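Local coordinates for CELL WALL surface anchor family protein (Streptococcus pneumoniae, PDB 2WW8) that acts as the tip adhesin of a pneumococcal pilus, probably attaching the bacterium to host cells through an integrin-like domain, at residues Ser222-Val227 with Gln373-Ser378; Tyr216-Lys221 with Thr585-Lys590; Glu267-Leu272 with Leu322-Asp327. All blocks are in the same frame, centred on the assembly; numbering follows the deposited sequence. Where two conformers were deposited one is given.

The three contacts lie together at one end of the integrin I-like domain, with centres 10 to 18 Å apart. Along the chain they form a nest: contact 2 encloses contact 1, which encloses contact 3. Contact 2 pairs strand 203-218, entering the domain, with strand 587-591, leaving it. Contact 1 joins the start of strand 225-232 to the loop between helix 359-373 and strand 379-386. Contact 3 adds strand 324-325 to strand 269-275, the neighbour of 225-232 in the parallel sheet. The magnesium ligands Ser-234, Ser-236 and Asp-387 follow the far ends of strands 225-232 and 379-386. The contacts thus lie at the end opposite the magnesium site, where the domain meets the stalk.

Contact 1: residues Ser222-Val227 with Gln373-Ser378; sequences SVPLDV and QARQNS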
ATOM      1  N   SER A 222      15.036   6.549 -31.884  1.00 42.78           N
ATOM      2  CA  SER A 222      15.348   7.972 -31.916  1.00 39.25           C
ATOM      3  C   SER A 222      14.241   8.847 -32.535  1.00 35.74           C
ATOM      4  O   SER A 222      14.373  10.095 -32.579  1.00 36.05           O
ATOM      5  CB  SER A 222      16.699   8.156 -32.618  1.00 39.84           C
ATOM      6  OG  SER A 222      16.531   7.761 -33.970  1.00 41.83           O
ATOM      7  N   VAL A 223      13.161   8.200 -32.998  1.00 29.18           N
ATOM      8  CA  VAL A 223      12.071   8.899 -33.637  1.00 23.03           C
ATOM      9  C   VAL A 223      10.808   8.735 -32.771  1.00 20.84           C
ATOM     10  O   VAL A 223      10.132   7.715 -32.885  1.00 17.66           O
ATOM     11  CB  VAL A 223      11.889   8.429 -35.119  1.00 24.10           C
ATOM     12  CG1 VAL A 223      10.807   9.127 -35.846  1.00 17.74           C
ATOM     13  CG2 VAL A 223      13.173   8.694 -35.931  1.00 24.50           C
ATOM     14  N   PRO A 224      10.481   9.765 -31.965  1.00 16.87           N
ATOM     15  CA  PRO A 224       9.295   9.722 -31.137  1.00 16.86           C
ATOM     16  C   PRO A 224       8.083  10.016 -32.024  1.00 14.72           C
ATOM     17  O   PRO A 224       8.242  10.316 -33.220  1.00 14.76           O
ATOM     18  CB  PRO A 224       9.574  10.807 -30.101  1.00 16.35           C
ATOM     19  CG  PRO A 224      10.212  11.855 -30.925  1.00 14.80           C
ATOM     20  CD  PRO A 224      11.169  11.062 -31.816  1.00 16.75           C
ATOM     21  N   LEU A 225       6.903   9.891 -31.421  1.00 13.70           N
ATOM     22  CA  LEU A 225       5.625  10.138 -32.123  1.00 12.49           C
ATOM     23  C   LEU A 225       5.020  11.484 -31.800  1.00 11.41           C
ATOM     24  O   LEU A 225       5.028  11.891 -30.646  1.00 11.40           O
ATOM     25  CB  LEU A 225       4.584   9.111 -31.671  1.00 10.98           C
ATOM     26  CG  LEU A 225       4.996   7.639 -31.814  1.00 14.20           C
ATOM     27  CD1 LEU A 225       3.878   6.782 -31.202  1.00 13.07           C
ATOM     28  CD2 LEU A 225       5.216   7.255 -33.293  1.00 12.98           C
ATOM     29  N   ASP A 226       4.478  12.147 -32.820  1.00 13.52           N
ATOM     30  CA  ASP A 226       3.639  13.338 -32.722  1.00 13.06           C
ATOM     31  C   ASP A 226       2.274  12.924 -33.305  1.00 11.87           C
ATOM     32  O   ASP A 226       2.144  12.669 -34.503  1.00 14.49           O
ATOM     33  CB  ASP A 226       4.218  14.541 -33.529  1.00 10.49           C
ATOM     34  CG  ASP A 226       5.313  15.313 -32.763  1.00 14.91           C
ATOM     35  OD1 ASP A 226       5.340  15.324 -31.511  1.00 14.57           O
ATOM     36  OD2 ASP A 226       6.217  15.869 -33.426  1.00 13.72           O
ATOM     37  N   VAL A 227       1.258  12.887 -32.462  1.00 13.55           N
ATOM     38  CA  VAL A 227       0.000  12.246 -32.788  1.00 11.59           C
ATOM     39  C   VAL A 227      -1.174  13.225 -32.633  1.00 12.60           C
ATOM     40  O   VAL A 227      -1.311  13.870 -31.608  1.00 13.00           O
ATOM     41  CB  VAL A 227      -0.264  11.020 -31.866  1.00 12.36           C
ATOM     42  CG1 VAL A 227      -1.521  10.332 -32.318  1.00  9.64           C
ATOM     43  CG2 VAL A 227       0.969  10.029 -31.866  1.00  8.77           C
ATOM     44  N   GLN A 373       3.219  22.385 -35.527  1.00 10.10           N
ATOM     45  CA  GLN A 373       3.770  22.045 -34.202  1.00 10.88           C
ATOM     46  C   GLN A 373       4.616  20.764 -34.130  1.00  9.72           C
ATOM     47  O   GLN A 373       5.330  20.610 -33.154  1.00 13.48           O
ATOM     48  CB  GLN A 373       2.648  21.921 -33.189  1.00  9.48           C
ATOM     49  CG  GLN A 373       1.692  23.173 -33.154  1.00 12.49           C
ATOM     50  CD  GLN A 373       0.555  22.876 -32.163  1.00 15.79           C
ATOM     51  OE1 GLN A 373       0.807  22.324 -31.090  1.00 16.71           O
ATOM     52  NE2 GLN A 373      -0.652  23.214 -32.491  1.00 12.40           N
ATOM     53  N   ALA A 374       4.557  19.871 -35.109  1.00 10.32           N
ATOM     54  CA  ALA A 374       5.295  18.615 -35.004  1.00 12.03           C
ATOM     55  C   ALA A 374       6.807  18.873 -35.047  1.00 12.40           C
ATOM     56  O   ALA A 374       7.300  19.825 -35.682  1.00  9.85           O
ATOM     57  CB  ALA A 374       4.897  17.661 -36.146  1.00 10.42           C
ATOM     58  N   ARG A 375       7.539  17.999 -34.364  1.00 11.19           N
ATOM     59  CA  ARG A 375       8.960  17.996 -34.485  1.00 11.78           C
ATOM     60  C   ARG A 375       9.453  17.562 -35.861  1.00 13.18           C
ATOM     61  O   ARG A 375       8.814  16.781 -36.550  1.00 12.44           O
ATOM     62  CB  ARG A 375       9.608  17.170 -33.368  1.00 10.44           C
ATOM     63  CG  ARG A 375       9.229  17.753 -32.001  1.00  7.37           C
ATOM     64  CD  ARG A 375       9.558  16.694 -30.959  1.00 11.42           C
ATOM     65  NE  ARG A 375       8.487  15.698 -30.971  1.00 13.18           N
ATOM     66  CZ  ARG A 375       8.306  14.828 -29.980  1.00  9.68           C
ATOM     67  NH1 ARG A 375       9.211  14.777 -29.017  1.00  5.67           N
ATOM     68  NH2 ARG A 375       7.315  13.954 -30.022  1.00  9.35           N
ATOM     69  N   GLN A 376      10.624  18.054 -36.239  1.00 12.02           N
ATOM     70  CA  GLN A 376      11.247  17.640 -37.494  1.00 14.07           C
ATOM     71  C   GLN A 376      11.498  16.112 -37.590  1.00 13.95           C
ATOM     72  O   GLN A 376      11.144  15.466 -38.581  1.00 17.15           O
ATOM     73  CB  GLN A 376      12.558  18.405 -37.708  1.00 12.06           C
ATOM     74  CG  GLN A 376      13.256  17.953 -39.036  1.00 15.72           C
ATOM     75  CD  GLN A 376      14.579  18.637 -39.308  1.00 21.37           C
ATOM     76  OE1 GLN A 376      15.625  17.981 -39.279  1.00 26.18           O
ATOM     77  NE2 GLN A 376      14.564  19.952 -39.562  1.00 17.62           N
ATOM     78  N   ASN A 377      12.121  15.576 -36.559  1.00 11.30           N
ATOM     79  CA  ASN A 377      12.414  14.166 -36.439  1.00 17.70           C
ATOM     80  C   ASN A 377      11.421  13.475 -35.526  1.00 18.88           C
ATOM     81  O   ASN A 377      11.694  13.304 -34.317  1.00 22.98           O
ATOM     82  CB  ASN A 377      13.754  14.007 -35.722  1.00 17.01           C
ATOM     83  CG  ASN A 377      14.878  14.706 -36.469  1.00 23.37           C
ATOM     84  OD1 ASN A 377      15.121  14.380 -37.627  1.00 30.15           O
ATOM     85  ND2 ASN A 377      15.517  15.710 -35.838  1.00 23.02           N
ATOM     86  N   SER A 378      10.274  13.151 -36.090  1.00 17.16           N
ATOM     87  CA  SER A 378       9.189  12.488 -35.379  1.00 15.38           C
ATOM     88  C   SER A 378       8.371  11.761 -36.437  1.00 15.19           C
ATOM     89  O   SER A 378       8.373  12.149 -37.635  1.00 14.00           O
ATOM     90  CB  SER A 378       8.326  13.463 -34.576  1.00 13.34           C
ATOM     91  OG  SER A 378       7.479  14.269 -35.391  1.00 13.37           O
TER
HETATM   92  O   HOH W   1      14.454  12.841 -32.731  1.00 44.42           O
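Ala-374, the first residue to leave the conformation of helix 359-373, lays its CB 3.5 Å from Asp-226 OD2. Arg-375 carries the contact. Arg-375 N donates to the syn lone pair of Asp-226 OD2 (2.7 Å, 154° at the hydrogen). The side chain bends at chi3 (-79°) and brings the guanidinium back to the same carboxylate. Arg-375 NH2 forms a salt bridge with Asp-226 OD1 (2.8 Å), from above the carboxylate plane; NE adds weak bonds to both oxygens. Pro-224 CG sits over one face of the guanidinium, toward its rim, 3.6 Å from Arg-375 NH1, and NH1 bonds to Glu-267 O. Asn-377 O lies 3.4 Å from Pro-224 CD, and a water bridges it to Ser-222 O. Ser-378 ends the loop. Ser-378 OG is 2.8 Å from Asp-226 OD2 and near Arg-375 O; either oxygen could accept from the hydroxyl. Ser-378 CA makes a CH...O contact with Pro-224 O, and Val-223 CG1 packs on Ser-378 C. Asp-226 is buried, and Arg-269 forms a second salt bridge to OD1. These donors probably keep the carboxylate ionised as it pins the helix-to-strand loop to the start of strand 225-232, an inner strand of the parallel sheet.

Contact 2: residues Tyr216-Lys221 with Thr585-Lys590; sequences YEQKDK and TIVTEK
Tyr-216 has CG anti to its carbonyl carbon (chi1 -60°), while Glu-589 has CG anti to its backbone N (chi1 154°). These torsions run the two side chains side by side in the same direction. Lys-219 bends at chi2 (-87°) and chi4, which swings its end back across the backbone of 585-590. The backbones form an antiparallel pair. Glu-217 and Thr-588 are hydrogen-bonded both ways: Glu-217 N to Thr-588 O (2.9 Å) and Thr-588 N to Glu-217 O (2.8 Å), each in the carbonyl plane. Tyr-216 and Val-587 share one face, where Tyr-216 CD1 meets Val-587 CG2 at 3.9 Å. A water links Tyr-216 OH to Glu-589 OE1, which also bonds to His-584; Phe-583 meets the tyrosine ring edge-to-face. Lys-219 CE rests 3.5 Å from Val-587 C and touches Thr-588 CG2. On the other face Glu-217 OE2 lies 3.4 Å from Lys-590 CD, the two side chains crossing at about a right angle. Glu-217 OE1 forms a salt bridge with Lys-221 NZ (2.8 Å), while Lys-590 NZ stays 4.3 Å from OE1. Main-chain bonds therefore join the entering and leaving strands of the I-like domain, and the nearby lysines probably stabilise the Glu-217 charge.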
ATOM      1  N   TYR A 216       6.335   0.614 -25.094  1.00 11.72           N
ATOM      2  CA  TYR A 216       6.099   0.550 -26.516  1.00 14.09           C
ATOM      3  C   TYR A 216       7.344   1.120 -27.197  1.00 17.27           C
ATOM      4  O   TYR A 216       7.845   2.166 -26.784  1.00 18.58           O
ATOM      5  CB  TYR A 216       4.855   1.383 -26.847  1.00 13.70           C
ATOM      6  CG  TYR A 216       3.625   0.866 -26.132  1.00 11.80           C
ATOM      7  CD1 TYR A 216       2.981  -0.286 -26.584  1.00  8.88           C
ATOM      8  CD2 TYR A 216       3.116   1.524 -25.009  1.00 12.54           C
ATOM      9  CE1 TYR A 216       1.877  -0.793 -25.930  1.00 11.77           C
ATOM     10  CE2 TYR A 216       2.009   1.036 -24.343  1.00 15.67           C
ATOM     11  CZ  TYR A 216       1.398  -0.110 -24.826  1.00 17.53           C
ATOM     12  OH  TYR A 216       0.308  -0.610 -24.172  1.00 18.03           O
ATOM     13  N   GLU A 217       7.863   0.487 -28.240  1.00 18.35           N
ATOM     14  CA  GLU A 217       9.065   1.042 -28.860  1.00 20.82           C
ATOM     15  C   GLU A 217       8.767   1.202 -30.338  1.00 21.82           C
ATOM     16  O   GLU A 217       8.155   0.332 -30.962  1.00 20.44           O
ATOM     17  CB  GLU A 217      10.301   0.156 -28.586  1.00 20.72           C
ATOM     18  CG  GLU A 217      10.516  -0.188 -27.098  1.00 30.40           C
ATOM     19  CD  GLU A 217      11.675  -1.164 -26.792  1.00 40.32           C
ATOM     20  OE1 GLU A 217      12.700  -1.115 -27.516  1.00 43.87           O
ATOM     21  OE2 GLU A 217      11.568  -1.975 -25.827  1.00 42.43           O
ATOM     22  N   GLN A 218       9.180   2.332 -30.908  1.00 24.09           N
ATOM     23  CA  GLN A 218       8.924   2.549 -32.312  1.00 27.16           C
ATOM     24  C   GLN A 218       9.921   1.728 -33.097  1.00 29.40           C
ATOM     25  O   GLN A 218      10.949   1.287 -32.609  1.00 27.38           O
ATOM     26  CB  GLN A 218       9.025   3.998 -32.781  1.00 26.76           C
ATOM     27  CG  GLN A 218       8.098   4.984 -32.102  1.00 31.55           C
ATOM     28  CD  GLN A 218       8.693   5.536 -30.808  1.00 35.97           C
ATOM     29  OE1 GLN A 218       9.844   5.230 -30.400  1.00 42.37           O
ATOM     30  NE2 GLN A 218       7.892   6.337 -30.133  1.00 32.87           N
ATOM     31  N   LYS A 219       9.590   1.527 -34.357  1.00 34.53           N
ATOM     32  CA  LYS A 219      10.533   0.802 -35.207  1.00 39.60           C
ATOM     33  C   LYS A 219      11.924   1.485 -35.245  1.00 42.48           C
ATOM     34  O   LYS A 219      12.947   0.809 -35.423  1.00 42.93           O
ATOM     35  CB  LYS A 219       9.831   0.412 -36.509  1.00 39.22           C
ATOM     36  CG  LYS A 219       8.352  -0.030 -36.162  1.00 40.42           C
ATOM     37  CD  LYS A 219       8.070  -1.498 -35.780  1.00 35.22           C
ATOM     38  CE  LYS A 219       6.720  -1.637 -35.077  1.00 35.52           C
ATOM     39  NZ  LYS A 219       5.831  -2.837 -35.314  1.00 33.12           N
ATOM     40  N   ASP A 220      11.960   2.799 -34.974  1.00 45.12           N
ATOM     41  CA  ASP A 220      13.210   3.561 -34.788  1.00 46.52           C
ATOM     42  C   ASP A 220      13.253   4.387 -33.496  1.00 46.33           C
ATOM     43  O   ASP A 220      12.604   5.433 -33.436  1.00 45.93           O
ATOM     44  CB  ASP A 220      13.480   4.520 -35.966  1.00 46.62           C
ATOM     45  CG  ASP A 220      14.815   5.259 -35.792  1.00 50.05           C
ATOM     46  OD1 ASP A 220      15.289   5.303 -34.628  1.00 50.20           O
ATOM     47  OD2 ASP A 220      15.410   5.774 -36.776  1.00 51.48           O
ATOM     48  N   LYS A 221      14.042   3.968 -32.504  1.00 46.24           N
ATOM     49  CA  LYS A 221      13.963   4.526 -31.136  1.00 46.52           C
ATOM     50  C   LYS A 221      14.170   6.039 -31.011  1.00 45.78           C
ATOM     51  O   LYS A 221      13.561   6.710 -30.151  1.00 45.95           O
ATOM     52  CB  LYS A 221      14.910   3.828 -30.146  1.00 47.04           C
ATOM     53  CG  LYS A 221      14.441   2.462 -29.666  1.00 50.04           C
ATOM     54  CD  LYS A 221      14.621   1.379 -30.741  1.00 52.75           C
ATOM     55  CE  LYS A 221      14.242  -0.016 -30.242  1.00 54.24           C
ATOM     56  NZ  LYS A 221      14.963  -0.274 -28.960  1.00 55.53           N
ATOM     57  N   THR A 585       0.887  -1.343 -35.185  1.00 15.01           N
ATOM     58  CA  THR A 585       1.616  -1.504 -36.438  1.00 15.47           C
ATOM     59  C   THR A 585       2.816  -0.548 -36.430  1.00 16.05           C
ATOM     60  O   THR A 585       3.653  -0.620 -37.309  1.00 16.91           O
ATOM     61  CB  THR A 585       0.748  -1.238 -37.695  1.00 16.15           C
ATOM     62  OG1 THR A 585       0.396   0.155 -37.725  1.00 12.95           O
ATOM     63  CG2 THR A 585      -0.507  -2.120 -37.728  1.00 12.88           C
ATOM     64  N   ILE A 586       2.880   0.385 -35.488  1.00 16.59           N
ATOM     65  CA  ILE A 586       3.970   1.348 -35.482  1.00 16.59           C
ATOM     66  C   ILE A 586       4.823   1.235 -34.226  1.00 17.44           C
ATOM     67  O   ILE A 586       5.898   1.836 -34.184  1.00 18.37           O
ATOM     68  CB  ILE A 586       3.500   2.805 -35.717  1.00 17.28           C
ATOM     69  CG1 ILE A 586       2.535   3.273 -34.644  1.00 17.39           C
ATOM     70  CG2 ILE A 586       2.862   2.857 -37.117  1.00 18.91           C
ATOM     71  CD1 ILE A 586       1.933   4.620 -34.953  1.00 19.16           C
ATOM     72  N   VAL A 587       4.377   0.456 -33.240  1.00 14.83           N
ATOM     73  CA  VAL A 587       5.245   0.194 -32.081  1.00 16.36           C
ATOM     74  C   VAL A 587       5.321  -1.329 -31.871  1.00 16.19           C
ATOM     75  O   VAL A 587       4.336  -2.046 -32.202  1.00 17.78           O
ATOM     76  CB  VAL A 587       4.744   0.944 -30.797  1.00 17.04           C
ATOM     77  CG1 VAL A 587       4.702   2.460 -31.009  1.00 18.20           C
ATOM     78  CG2 VAL A 587       3.330   0.479 -30.364  1.00 14.17           C
ATOM     79  N   THR A 588       6.386  -1.821 -31.258  1.00 16.42           N
ATOM     80  CA  THR A 588       6.321  -3.163 -30.630  1.00 17.03           C
ATOM     81  C   THR A 588       6.185  -3.067 -29.100  1.00 15.23           C
ATOM     82  O   THR A 588       6.721  -2.188 -28.454  1.00 14.84           O
ATOM     83  CB  THR A 588       7.580  -4.028 -30.925  1.00 19.25           C
ATOM     84  OG1 THR A 588       8.621  -3.668 -30.010  1.00 25.22           O
ATOM     85  CG2 THR A 588       8.109  -3.841 -32.353  1.00 16.18           C
ATOM     86  N   GLU A 589       5.462  -3.978 -28.480  1.00 12.89           N
ATOM     87  CA  GLU A 589       5.207  -3.836 -27.083  1.00 15.97           C
ATOM     88  C   GLU A 589       6.168  -4.804 -26.347  1.00 16.51           C
ATOM     89  O   GLU A 589       6.386  -5.928 -26.829  1.00 16.86           O
ATOM     90  CB  GLU A 589       3.736  -4.160 -26.906  1.00 14.63           C
ATOM     91  CG  GLU A 589       3.403  -4.652 -25.585  1.00 18.86           C
ATOM     92  CD  GLU A 589       1.948  -5.066 -25.397  1.00 25.17           C
ATOM     93  OE1 GLU A 589       1.027  -4.608 -26.118  1.00 23.37           O
ATOM     94  OE2 GLU A 589       1.741  -5.875 -24.465  1.00 27.29           O
ATOM     95  N   LYS A 590       6.768  -4.390 -25.231  1.00 14.65           N
ATOM     96  CA  LYS A 590       7.596  -5.326 -24.467  1.00 15.90           C
ATOM     97  C   LYS A 590       7.285  -5.105 -23.011  1.00 15.76           C
ATOM     98  O   LYS A 590       7.131  -3.956 -22.599  1.00 18.58           O
ATOM     99  CB  LYS A 590       9.084  -5.026 -24.705  1.00 16.72           C
ATOM    100  CG  LYS A 590       9.549  -5.621 -26.021  1.00 22.02           C
ATOM    101  CD  LYS A 590      10.969  -5.244 -26.468  1.00 32.98           C
ATOM    102  CE  LYS A 590      11.200  -5.857 -27.875  1.00 33.80           C
ATOM    103  NZ  LYS A 590      12.312  -5.209 -28.655  1.00 38.86           N
TER
HETATM  104  O   HOH W   2      -1.155  -2.929 -25.413  1.00 32.60           O
HETATM  105  O   HOH W   3       7.197   3.089 -36.045  1.00 20.05           O

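Contact 3: residues Glu267-Leu272 with Leu322-Asp327; sequences ENRVAL and LKLTND
Main-chain bonds set the register. Val-270 and Thr-325 form an antiparallel hydrogen-bonded pair, with Val-270 N to Thr-325 O and Thr-325 N to Val-270 O both 3.0 Å. The first is the straighter at the hydrogen, 161° against 139°. In both, the donor stands above the carbonyl plane. CH...O contacts flank them: Arg-269 CA reaches Thr-325 O at 3.3 Å, and Leu-324 CA faces Val-270 O.

The main side-chain contact is Arg-269 on Leu-324. The arginine bends at chi2 and chi3 and crosses the leucine at about a right angle. Leu-324 CB sits over the centre of one guanidinium face, 3.7 Å from Arg-269 CZ, and CD1 touches NH1. The other branch, Leu-324 CD2, meets Ala-271 CB at 3.8 Å. Asn-326 CB lies 3.0 Å from Asn-268 O.

Polar ends find partners around the pair. Arg-269 NE donates to a water (3.2 Å). Asn-326 ND2 bonds to Ser-266 O. Thr-325 OG1 accepts from Asp-327 N in an ST turn and also bonds to Asp-330. Asp-327 then N-caps helix 328-337.

Strand 324-325 thus forms the short antiparallel edge found in integrin I-like domains. Arg-269 NH1 bridges Gln-373 O and Asp-226, so its charge probably helps tie strand 269-275 to strand 225-232 and the end of helix 359-373, while the guanidinium face carries Leu-324 of the edge strand.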
ATOM      1  N   GLU A 267       8.576  10.954 -24.375  1.00 13.77           N
ATOM      2  CA  GLU A 267       8.903  11.678 -25.616  1.00 16.59           C
ATOM      3  C   GLU A 267       7.788  11.932 -26.639  1.00 16.43           C
ATOM      4  O   GLU A 267       7.908  12.808 -27.520  1.00 16.77           O
ATOM      5  CB  GLU A 267      10.075  11.050 -26.361  1.00 17.75           C
ATOM      6  CG  GLU A 267      11.202  10.589 -25.484  1.00 23.65           C
ATOM      7  CD  GLU A 267      12.304  11.573 -25.585  1.00 38.80           C
ATOM      8  OE1 GLU A 267      11.929  12.744 -25.312  1.00 40.01           O
ATOM      9  OE2 GLU A 267      13.459  11.174 -25.949  1.00 41.35           O
ATOM     10  N   ASN A 268       6.674  11.211 -26.507  1.00 14.80           N
ATOM     11  CA  ASN A 268       5.663  11.218 -27.552  1.00 14.15           C
ATOM     12  C   ASN A 268       4.797  12.424 -27.218  1.00 13.08           C
ATOM     13  O   ASN A 268       4.809  12.850 -26.088  1.00 13.81           O
ATOM     14  CB  ASN A 268       4.850   9.920 -27.530  1.00 13.91           C
ATOM     15  CG  ASN A 268       5.645   8.714 -28.021  1.00 12.07           C
ATOM     16  OD1 ASN A 268       6.662   8.844 -28.701  1.00 10.58           O
ATOM     17  ND2 ASN A 268       5.127   7.529 -27.752  1.00  7.57           N
ATOM     18  N   ARG A 269       4.114  13.012 -28.198  1.00 12.60           N
ATOM     19  CA  ARG A 269       3.251  14.131 -27.894  1.00 12.65           C
ATOM     20  C   ARG A 269       1.895  13.860 -28.547  1.00 11.01           C
ATOM     21  O   ARG A 269       1.847  13.169 -29.565  1.00 11.48           O
ATOM     22  CB  ARG A 269       3.844  15.441 -28.428  1.00 12.22           C
ATOM     23  CG  ARG A 269       5.006  16.023 -27.598  1.00 14.39           C
ATOM     24  CD  ARG A 269       5.865  16.749 -28.654  1.00 16.48           C
ATOM     25  NE  ARG A 269       5.496  18.135 -28.802  1.00 16.59           N
ATOM     26  CZ  ARG A 269       5.505  18.855 -29.924  1.00 19.38           C
ATOM     27  NH1 ARG A 269       5.813  18.395 -31.118  1.00 12.29           N
ATOM     28  NH2 ARG A 269       5.168  20.130 -29.849  1.00 23.61           N
ATOM     29  N   VAL A 270       0.810  14.385 -27.966  1.00 12.05           N
ATOM     30  CA  VAL A 270      -0.559  14.181 -28.462  0.50 10.88           C
ATOM     31  C   VAL A 270      -1.352  15.497 -28.459  1.00 11.98           C
ATOM     32  O   VAL A 270      -1.124  16.377 -27.591  1.00 12.11           O
ATOM     33  CB  VAL A 270      -1.329  13.114 -27.588  0.50 11.16           C
ATOM     34  CG1 VAL A 270      -0.775  11.750 -27.842  0.50 14.97           C
ATOM     35  CG2 VAL A 270      -1.328  13.430 -26.100  0.50  2.97           C
ATOM     36  N   ALA A 271      -2.296  15.599 -29.379  1.00 10.06           N
ATOM     37  CA  ALA A 271      -3.274  16.678 -29.420  1.00 13.67           C
ATOM     38  C   ALA A 271      -4.615  16.012 -29.764  1.00 12.84           C
ATOM     39  O   ALA A 271      -4.629  14.880 -30.197  1.00 14.59           O
ATOM     40  CB  ALA A 271      -2.876  17.633 -30.550  1.00 12.09           C
ATOM     41  N   LEU A 272      -5.736  16.723 -29.620  1.00 15.57           N
ATOM     42  CA  LEU A 272      -7.085  16.162 -29.675  1.00 13.99           C
ATOM     43  C   LEU A 272      -7.942  17.185 -30.406  1.00 13.58           C
ATOM     44  O   LEU A 272      -7.969  18.390 -30.063  1.00 11.16           O
ATOM     45  CB  LEU A 272      -7.621  15.917 -28.246  1.00 13.49           C
ATOM     46  CG  LEU A 272      -9.154  15.666 -28.174  1.00 18.38           C
ATOM     47  CD1 LEU A 272      -9.500  14.310 -28.847  1.00 18.25           C
ATOM     48  CD2 LEU A 272      -9.586  15.751 -26.675  1.00 14.98           C
ATOM     49  N   LEU A 322      -5.819  21.646 -28.697  1.00 14.41           N
ATOM     50  CA  LEU A 322      -5.290  21.891 -30.041  1.00 15.60           C
ATOM     51  C   LEU A 322      -3.771  22.145 -30.018  1.00 16.63           C
ATOM     52  O   LEU A 322      -3.268  22.851 -30.892  1.00 17.65           O
ATOM     53  CB  LEU A 322      -5.948  23.117 -30.673  1.00 15.07           C
ATOM     54  CG  LEU A 322      -7.428  22.880 -30.937  1.00 16.44           C
ATOM     55  CD1 LEU A 322      -8.215  24.140 -31.379  1.00 15.64           C
ATOM     56  CD2 LEU A 322      -7.713  21.651 -31.790  1.00 13.41           C
ATOM     57  N   LYS A 323      -3.074  21.598 -29.022  1.00 16.68           N
ATOM     58  CA  LYS A 323      -1.633  21.732 -28.860  1.00 16.46           C
ATOM     59  C   LYS A 323      -0.997  20.349 -28.589  1.00 17.29           C
ATOM     60  O   LYS A 323      -1.446  19.589 -27.673  1.00 15.07           O
ATOM     61  CB  LYS A 323      -1.405  22.691 -27.705  1.00 17.10           C
ATOM     62  CG  LYS A 323       0.007  23.248 -27.594  1.00 25.78           C
ATOM     63  CD  LYS A 323       0.240  23.979 -26.262  1.00 35.77           C
ATOM     64  CE  LYS A 323       0.930  23.087 -25.241  1.00 38.10           C
ATOM     65  NZ  LYS A 323       0.704  23.609 -23.867  1.00 44.35           N
ATOM     66  N   LEU A 324      -0.021  19.976 -29.437  1.00 16.17           N
ATOM     67  CA  LEU A 324       0.787  18.750 -29.239  1.00 14.21           C
ATOM     68  C   LEU A 324       1.497  18.915 -27.909  1.00 14.83           C
ATOM     69  O   LEU A 324       2.163  19.945 -27.687  1.00 12.71           O
ATOM     70  CB  LEU A 324       1.858  18.611 -30.334  1.00 12.88           C
ATOM     71  CG  LEU A 324       1.295  18.024 -31.631  1.00 12.46           C
ATOM     72  CD1 LEU A 324       2.428  18.044 -32.638  1.00 10.31           C
ATOM     73  CD2 LEU A 324       0.748  16.641 -31.367  1.00 12.85           C
ATOM     74  N   THR A 325       1.371  17.944 -27.005  1.00 14.02           N
ATOM     75  CA  THR A 325       1.922  18.118 -25.662  1.00 13.30           C
ATOM     76  C   THR A 325       2.413  16.770 -25.119  1.00 14.34           C
ATOM     77  O   THR A 325       1.788  15.748 -25.428  1.00 12.68           O
ATOM     78  CB  THR A 325       0.900  18.693 -24.642  1.00 13.35           C
ATOM     79  OG1 THR A 325       1.533  18.898 -23.366  1.00 12.98           O
ATOM     80  CG2 THR A 325      -0.274  17.775 -24.368  1.00 14.14           C
ATOM     81  N   ASN A 326       3.457  16.778 -24.285  1.00 14.38           N
ATOM     82  CA  ASN A 326       3.834  15.601 -23.490  1.00 14.32           C
ATOM     83  C   ASN A 326       3.935  15.952 -22.004  1.00 15.57           C
ATOM     84  O   ASN A 326       4.471  15.200 -21.181  1.00 13.93           O
ATOM     85  CB  ASN A 326       5.152  14.991 -23.987  1.00 13.82           C
ATOM     86  CG  ASN A 326       6.340  15.950 -23.788  1.00 17.26           C
ATOM     87  OD1 ASN A 326       6.162  17.095 -23.399  1.00 16.25           O
ATOM     88  ND2 ASN A 326       7.553  15.472 -24.010  1.00 24.20           N
ATOM     89  N   ASP A 327       3.431  17.127 -21.649  1.00 14.98           N
ATOM     90  CA  ASP A 327       3.485  17.503 -20.233  1.00 15.77           C
ATOM     91  C   ASP A 327       2.366  16.723 -19.484  1.00 16.76           C
ATOM     92  O   ASP A 327       1.214  16.746 -19.912  1.00 15.29           O
ATOM     93  CB  ASP A 327       3.229  19.019 -20.138  1.00 16.28           C
ATOM     94  CG  ASP A 327       2.961  19.464 -18.703  1.00 18.84           C
ATOM     95  OD1 ASP A 327       1.810  19.371 -18.206  1.00 18.56           O
ATOM     96  OD2 ASP A 327       3.941  19.884 -18.073  1.00 21.58           O
TER
HETATM   97  O   HOH W   4       5.339  20.102 -26.339  1.00 26.61           O